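Local coordinates for protein dihydrodipicolinate synthase (Bacillus clausii KSM-K16, PDB 3E96) that probably catalyses the condensation of pyruvate with aspartate semialdehyde to 4-hydroxy-tetrahydrodipicolinate, a step of lysine biosynthesis, at residues Glu58-Leu62 with Val277-Pro281. Numbering follows the deposited sequence.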
loop_
_atom_site.group_PDB
_atom_site.type_symbol
_atom_site.label_atom_id
_atom_site.label_comp_id
_atom_site.label_asym_id
_atom_site.label_seq_id
_atom_site.Cartn_x
_atom_site.Cartn_y
_atom_site.Cartn_z
ATOM N N GLU B 58 -7.211 0.992 10.819
ATOM C CA GLU B 58 -6.970 -0.147 9.933
ATOM C C GLU B 58 -7.800 -0.020 8.655
ATOM O O GLU B 58 -8.431 -0.968 8.188
ATOM C CB GLU B 58 -7.262 -1.464 10.652
ATOM C CG GLU B 58 -6.246 -1.780 11.738
ATOM C CD GLU B 58 -6.578 -3.041 12.503
ATOM O OE1 GLU B 58 -6.235 -4.146 12.023
ATOM O OE2 GLU B 58 -7.201 -2.925 13.587
ATOM N N PHE B 59 -7.772 1.183 8.094
ATOM C CA PHE B 59 -8.485 1.516 6.867
ATOM C C PHE B 59 -8.335 0.481 5.750
ATOM O O PHE B 59 -9.325 0.046 5.151
ATOM C CB PHE B 59 -7.994 2.883 6.378
ATOM C CG PHE B 59 -8.502 3.271 5.023
ATOM C CD1 PHE B 59 -9.854 3.497 4.811
ATOM C CD2 PHE B 59 -7.614 3.445 3.963
ATOM C CE1 PHE B 59 -10.322 3.896 3.564
ATOM C CE2 PHE B 59 -8.071 3.842 2.712
ATOM C CZ PHE B 59 -9.430 4.070 2.512
ATOM N N TYR B 60 -7.100 0.080 5.463
ATOM C CA TYR B 60 -6.858 -0.876 4.390
ATOM C C TYR B 60 -7.370 -2.289 4.639
ATOM O O TYR B 60 -7.394 -3.113 3.723
ATOM C CB TYR B 60 -5.371 -0.887 4.042
ATOM C CG TYR B 60 -4.944 0.418 3.406
ATOM C CD1 TYR B 60 -5.481 0.822 2.186
ATOM C CD2 TYR B 60 -4.037 1.266 4.040
ATOM C CE1 TYR B 60 -5.129 2.037 1.609
ATOM C CE2 TYR B 60 -3.675 2.489 3.470
ATOM C CZ TYR B 60 -4.229 2.864 2.251
ATOM O OH TYR B 60 -3.872 4.059 1.672
ATOM N N ALA B 61 -7.787 -2.566 5.871
ATOM C CA ALA B 61 -8.330 -3.885 6.205
ATOM C C ALA B 61 -9.857 -3.855 6.083
ATOM O O ALA B 61 -10.534 -4.862 6.308
ATOM C CB ALA B 61 -7.924 -4.273 7.623
ATOM N N LEU B 62 -10.396 -2.694 5.722
ATOM C CA LEU B 62 -11.842 -2.537 5.566
ATOM C C LEU B 62 -12.252 -2.603 4.101
ATOM O O LEU B 62 -11.500 -2.196 3.218
ATOM C CB LEU B 62 -12.298 -1.180 6.118
ATOM C CG LEU B 62 -11.929 -0.768 7.546
ATOM C CD1 LEU B 62 -12.378 0.674 7.776
ATOM C CD2 LEU B 62 -12.582 -1.703 8.551
ATOM N N VAL B 277 -9.769 -7.412 18.382
ATOM C CA VAL B 277 -8.473 -7.703 17.781
ATOM C C VAL B 277 -8.243 -6.977 16.460
ATOM O O VAL B 277 -9.119 -6.274 15.956
ATOM C CB VAL B 277 -8.329 -9.211 17.496
ATOM C CG1 VAL B 277 -8.414 -10.000 18.791
ATOM C CG2 VAL B 277 -9.426 -9.656 16.524
ATOM N N THR B 278 -7.048 -7.153 15.911
ATOM C CA THR B 278 -6.709 -6.559 14.623
ATOM C C THR B 278 -7.100 -7.581 13.560
ATOM O O THR B 278 -7.354 -8.746 13.880
ATOM C CB THR B 278 -5.185 -6.280 14.493
ATOM O OG1 THR B 278 -4.444 -7.458 14.851
ATOM C CG2 THR B 278 -4.767 -5.118 15.387
ATOM N N ARG B 279 -7.176 -7.147 12.307
ATOM C CA ARG B 279 -7.489 -8.054 11.209
ATOM C C ARG B 279 -6.180 -8.382 10.492
ATOM O O ARG B 279 -5.244 -7.579 10.504
ATOM C CB ARG B 279 -8.439 -7.401 10.197
ATOM C CG ARG B 279 -9.926 -7.501 10.524
ATOM C CD ARG B 279 -10.765 -6.896 9.400
ATOM N NE ARG B 279 -12.200 -6.972 9.672
ATOM C CZ ARG B 279 -13.140 -6.405 8.924
ATOM N NH1 ARG B 279 -14.419 -6.528 9.260
ATOM N NH2 ARG B 279 -12.808 -5.714 7.841
ATOM N N ALA B 280 -6.102 -9.565 9.891
ATOM C CA ALA B 280 -4.910 -9.926 9.127
ATOM C C ALA B 280 -4.833 -8.760 8.140
ATOM O O ALA B 280 -5.870 -8.258 7.712
ATOM C CB ALA B 280 -5.139 -11.239 8.381
ATOM N N PRO B 281 -3.625 -8.360 7.705
ATOM C CA PRO B 281 -2.266 -8.839 7.978
ATOM C C PRO B 281 -1.569 -8.606 9.325
ATOM O O PRO B 281 -0.340 -8.558 9.374
ATOM C CB PRO B 281 -1.469 -8.243 6.823
ATOM C CG PRO B 281 -2.107 -6.892 6.677
ATOM C CD PRO B 281 -3.593 -7.219 6.768
HETATM O O HOH W 1 -5.040 -4.894 9.679
#
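Residues 58-62 belong to the loop that follows strand 49-50 of the TIM barrel and leads into helix 64-78. Residues 277-281 lie in an irregular loop between helices 262-270 and 287-299. Glu58 comes first and reaches across with its side chain. Glu58 OE1 accepts a hydrogen bond from the backbone N of Arg279 at 3.2 Å, nearly straight at 165°. Glu58 OE1 also lies 3.4 Å from CB of Thr278. A water donates to Glu58 OE1 (2.7 Å) and to the carbonyl O of Arg279 (2.8 Å), so OE1 meets Arg279 N directly and Arg279 O through the water. Next comes a 3-10 turn at 59-61, where Ala61 N bonds back to Glu58 O at 2.9 Å. Ala61 faces the other loop, with Ala61 CB 4.1 Å from CB of Arg279. Ala61 O accepts a 2.9 Å hydrogen bond from Arg279 NH2, near the guanidinium plane. Leu62 closes the segment, and Leu62 CD2 lies 4.1 Å from Arg279 NH2. Glu58 OE2 forms a salt bridge with Lys265, and Arg279 one with Glu66 through NH1 and a hydrogen bond to Gly28 O through NE. Ala61 and Pro281 pack on His117 of the second subunit, and the side chain of Thr56, predicted to bind pyruvate, is about 7 Å from that of Glu58. The chemistry is mainly polar: a buried carboxylate and a guanidinium each meet the backbone of the opposite loop and a second charge, and so join the loop after the second barrel strand to the one before helix 287-299.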